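Local coordinates for enoyl-CoA hydratase/isomerase family protein (Ruegeria pomeroyi, PDB 3L3S) that belongs to the crotonase superfamily and probably acts as a hydro-lyase of the enoyl-CoA hydratase type in fatty acid metabolism, at residues Leu38-Ala41 against Leu42-Ala45; Ala195-Val198 against Ala199-Gly203. All coordinates share one frame; numbering follows the deposited sequence.

Contact 1 (Leu38-Ala41 against Leu42-Ala45)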
loop_
_atom_site.group_PDB
_atom_site.type_symbol
_atom_site.label_atom_id
_atom_site.label_comp_id
_atom_site.label_asym_id
_atom_site.label_seq_id
_atom_site.Cartn_x
_atom_site.Cartn_y
_atom_site.Cartn_z
ATOM N N LEU B 38 -5.043 29.448 5.890
ATOM C CA LEU B 38 -4.370 28.205 6.266
ATOM C C LEU B 38 -2.983 28.120 5.671
ATOM O O LEU B 38 -2.077 27.591 6.307
ATOM C CB LEU B 38 -5.181 26.983 5.850
ATOM C CG LEU B 38 -6.282 26.471 6.781
ATOM C CD1 LEU B 38 -7.115 25.443 6.027
ATOM C CD2 LEU B 38 -5.679 25.857 8.052
ATOM N N HIS B 39 -2.809 28.694 4.480
ATOM C CA HIS B 39 -1.518 28.679 3.807
ATOM C C HIS B 39 -0.560 29.702 4.412
ATOM O O HIS B 39 0.628 29.421 4.551
ATOM C CB HIS B 39 -1.686 28.894 2.302
ATOM C CG HIS B 39 -0.655 28.202 1.461
ATOM N ND1 HIS B 39 -0.768 28.111 0.092
ATOM C CD2 HIS B 39 0.530 27.624 1.777
ATOM C CE1 HIS B 39 0.307 27.518 -0.399
ATOM N NE2 HIS B 39 1.109 27.213 0.603
ATOM N N ASP B 40 -1.100 30.850 4.825
ATOM C CA ASP B 40 -0.324 31.918 5.449
ATOM C C ASP B 40 0.215 31.454 6.797
ATOM O O ASP B 40 1.364 31.730 7.141
ATOM C CB ASP B 40 -1.190 33.167 5.647
ATOM C CG ASP B 40 -0.850 34.272 4.668
ATOM O OD1 ASP B 40 -1.725 34.635 3.844
ATOM O OD2 ASP B 40 0.295 34.782 4.723
ATOM N N ALA B 41 -0.607 30.683 7.506
ATOM C CA ALA B 41 -0.271 30.132 8.818
ATOM C C ALA B 41 0.801 29.046 8.717
ATOM O O ALA B 41 1.602 28.863 9.632
ATOM C CB ALA B 41 -1.528 29.572 9.483
ATOM N N LEU B 42 0.808 28.351 7.583
ATOM C CA LEU B 42 1.754 27.281 7.301
ATOM C C LEU B 42 3.109 27.824 6.822
ATOM O O LEU B 42 4.151 27.297 7.212
ATOM C CB LEU B 42 1.157 26.313 6.273
ATOM C CG LEU B 42 1.975 25.089 5.863
ATOM C CD1 LEU B 42 2.132 24.132 7.040
ATOM C CD2 LEU B 42 1.300 24.422 4.700
ATOM N N ARG B 43 3.083 28.872 5.991
ATOM C CA ARG B 43 4.309 29.504 5.475
ATOM C C ARG B 43 5.096 30.134 6.614
ATOM O O ARG B 43 6.327 30.051 6.645
ATOM C CB ARG B 43 3.994 30.572 4.427
ATOM C CG ARG B 43 3.583 30.026 3.073
ATOM C CD ARG B 43 3.418 31.152 2.068
ATOM N NE ARG B 43 2.568 30.774 0.938
ATOM C CZ ARG B 43 1.309 31.173 0.773
ATOM N NH1 ARG B 43 0.725 31.964 1.665
ATOM N NH2 ARG B 43 0.633 30.796 -0.305
ATOM N N ARG B 44 4.362 30.675 7.588
ATOM C CA ARG B 44 4.941 31.306 8.768
ATOM C C ARG B 44 5.435 30.265 9.759
ATOM O O ARG B 44 6.461 30.467 10.399
ATOM C CB ARG B 44 3.926 32.238 9.442
ATOM C CG ARG B 44 3.599 33.500 8.635
ATOM C CD ARG B 44 2.636 34.448 9.358
ATOM N NE ARG B 44 1.274 33.917 9.477
ATOM C CZ ARG B 44 0.638 33.712 10.630
ATOM N NH1 ARG B 44 1.225 33.988 11.795
ATOM N NH2 ARG B 44 -0.585 33.207 10.617
ATOM N N ALA B 45 4.733 29.136 9.841
ATOM C CA ALA B 45 5.087 28.042 10.749
ATOM C C ALA B 45 6.355 27.318 10.317
ATOM O O ALA B 45 7.191 26.966 11.154
ATOM C CB ALA B 45 3.945 27.057 10.858
#
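The guanidinium of Arg43 lies flat on one face of the His39 imidazole, a stack between residues four apart on the helix in which the two centres are 3.6 Å from each other and the planes diverge by 25°. Each group meets the other near its rim: Arg43 NH2 sits above the edge of the ring's face, 3.1 Å from His39 ND1, an approach whose angle is too poor for a hydrogen bond. Obliquely to the same ring comes Leu42 CD2. Arg43 CG stands anti to the carbonyl carbon (chi1 -75°), which aims the extended chain along the helix flank toward His39 and lays the guanidinium on the ring.

The ring is anchored at its other nitrogen, since His39 NE2 is hydrogen-bonded to Asp99 of helix 84-101. With an alanine here, the Arg43 guanidinium would probably lose the flat surface it rests on and be free to turn, and Asp99 would lose its imidazole partner.

Arg44 behaves differently. Its chain bends at chi3 (-69°), bringing NE to 3.2 Å from Asp40 O in a weak bond, while the backbone Arg44 N bonds to the same oxygen, also at 3.2 Å. Arg44 NH2 lies 3.6 Å from Ala41 CA and goes on to a salt bridge with Glu11 of strand 9-14. Leu38, Ala41 and Ala45 turn to strands of the sheet, as befits the helix of a beta-alpha-beta unit between strands 17-22 and 53-58.

Asp40 OD2 is 4.2 Å from Arg43 NH1, beyond a salt bridge, the carboxylate and guanidinium planes nearly perpendicular; its charge may still favour the arginine at a distance, whereas a protonated imidazole beneath that guanidinium would probably be disfavoured unless Asp99 offset the cost.

Contact 2 (Ala195-Val198 against Ala199-Gly203)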
loop_
_atom_site.group_PDB
_atom_site.type_symbol
_atom_site.label_atom_id
_atom_site.label_comp_id
_atom_site.label_asym_id
_atom_site.label_seq_id
_atom_site.Cartn_x
_atom_site.Cartn_y
_atom_site.Cartn_z
ATOM N N ALA B 195 -8.325 14.939 23.013
ATOM C CA ALA B 195 -7.597 16.201 23.145
ATOM C C ALA B 195 -6.240 16.038 23.839
ATOM O O ALA B 195 -5.239 16.580 23.362
ATOM C CB ALA B 195 -8.447 17.233 23.875
ATOM N N THR B 196 -6.205 15.253 24.921
ATOM C CA THR B 196 -4.963 15.003 25.671
ATOM C C THR B 196 -3.985 14.147 24.881
ATOM O O THR B 196 -2.799 14.450 24.849
ATOM C CB THR B 196 -5.201 14.302 27.032
ATOM O OG1 THR B 196 -6.013 13.136 26.842
ATOM C CG2 THR B 196 -5.861 15.245 28.023
ATOM N N HIS B 197 -4.505 13.111 24.217
ATOM C CA HIS B 197 -3.704 12.190 23.408
ATOM C C HIS B 197 -2.878 12.924 22.351
ATOM O O HIS B 197 -1.678 12.688 22.238
ATOM C CB HIS B 197 -4.597 11.149 22.730
ATOM C CG HIS B 197 -3.838 10.091 21.988
ATOM N ND1 HIS B 197 -3.399 8.935 22.592
ATOM C CD2 HIS B 197 -3.445 10.013 20.693
ATOM C CE1 HIS B 197 -2.766 8.190 21.703
ATOM N NE2 HIS B 197 -2.781 8.822 20.543
ATOM N N VAL B 198 -3.543 13.799 21.595
ATOM C CA VAL B 198 -2.925 14.603 20.542
ATOM C C VAL B 198 -1.941 15.612 21.136
ATOM O O VAL B 198 -0.819 15.727 20.654
ATOM C CB VAL B 198 -4.011 15.321 19.689
ATOM C CG1 VAL B 198 -3.390 16.308 18.688
ATOM C CG2 VAL B 198 -4.832 14.290 18.937
ATOM N N ALA B 199 -2.339 16.271 22.223
ATOM C CA ALA B 199 -1.498 17.265 22.895
ATOM C C ALA B 199 -0.202 16.677 23.473
ATOM O O ALA B 199 0.860 17.293 23.364
ATOM C CB ALA B 199 -2.293 17.985 23.976
ATOM N N ASP B 200 -0.289 15.462 24.021
ATOM C CA ASP B 200 0.864 14.757 24.608
ATOM C C ASP B 200 1.782 14.203 23.525
ATOM O O ASP B 200 3.007 14.266 23.649
ATOM C CB ASP B 200 0.411 13.597 25.514
ATOM C CG ASP B 200 -0.341 14.064 26.757
ATOM O OD1 ASP B 200 -0.095 15.190 27.240
ATOM O OD2 ASP B 200 -1.190 13.294 27.255
ATOM N N LEU B 201 1.166 13.683 22.459
ATOM C CA LEU B 201 1.873 13.103 21.319
ATOM C C LEU B 201 2.620 14.204 20.549
ATOM O O LEU B 201 3.781 14.023 20.177
ATOM C CB LEU B 201 0.871 12.373 20.424
ATOM C CG LEU B 201 1.335 11.367 19.374
ATOM C CD1 LEU B 201 0.470 10.114 19.439
ATOM C CD2 LEU B 201 1.256 11.996 18.000
ATOM N N ALA B 202 1.957 15.349 20.366
ATOM C CA ALA B 202 2.539 16.507 19.689
ATOM C C ALA B 202 3.619 17.151 20.567
ATOM O O ALA B 202 4.706 17.480 20.073
ATOM C CB ALA B 202 1.453 17.531 19.338
ATOM N N GLY B 203 3.327 17.257 21.871
ATOM C CA GLY B 203 4.252 17.827 22.848
ATOM C C GLY B 203 5.566 17.070 22.976
ATOM O O GLY B 203 6.628 17.690 23.077
#
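His197 and Leu201 run alongside each other in one direction on a flank of helix 194-207, and meet where Leu201 CD1 comes 3.7 Å from His197 NE2, oblique to the ring. Both side chains leave the helix with CG anti to the backbone N, chi1 -175° for the histidine and -164° for the leucine, and this shared choice keeps them together instead of spreading apart. Leu201 CB also rests 3.1 Å from His197 O, the carbonyl that accepts the backbone N-H of Leu201.

Neither side chain stops at its neighbour. The imidazole meets the ring of Tyr130, while Leu201 packs on Ile108, Leu128 and Tyr130 and, across the subunit boundary, on Thr170 of the second subunit.

Here the helix lies against the central sheet of the crotonase fold. Val198 and Ala202, one turn apart, are the buried pair on that side: Val198 reaches Val55, Ile108, Leu110 and Tyr130, and Ala202 touches Val53, Val55 and Ile108. They are tied to each other by Ala202 N to Val198 O at 2.8 Å, and the methyl carbon Ala202 CB lies 3.2 Å from the same oxygen.

On a more exposed flank Thr196 and Asp200 lie near each other. Thr196 OG1 sits between its backbone N and carbonyl carbon, and from there it hydrogen-bonds back to Ala193 O, just before the helix begins. Asp200 places CG anti to its carbonyl carbon, which leaves OD2 3.1 Å from Thr196 O. These are two acceptors, so the approach is not a bond; that carbonyl instead receives Asp200 N at 2.8 Å.

How the contacts relate
Contact 1 and contact 2 each follow a single turn-to-turn stretch of one helix, 32-45 and 194-207, and both pack aliphatic side chains on the same sheet. Their centres are 21 Å apart and their nearest atoms about 13 Å, so they do not touch. Contact 1 meets strands 9-14 and 17-22, and adds a salt bridge to strand 9-14 and a hydrogen bond to helix 84-101; contact 2 meets strands 53-58, 107-111 and 128-131. Strand 53-58 follows helix 32-45 in the chain and also touches helix 194-207. Within the assembly, contact 2 reaches a second subunit, whereas contact 1 is touched by no other chain.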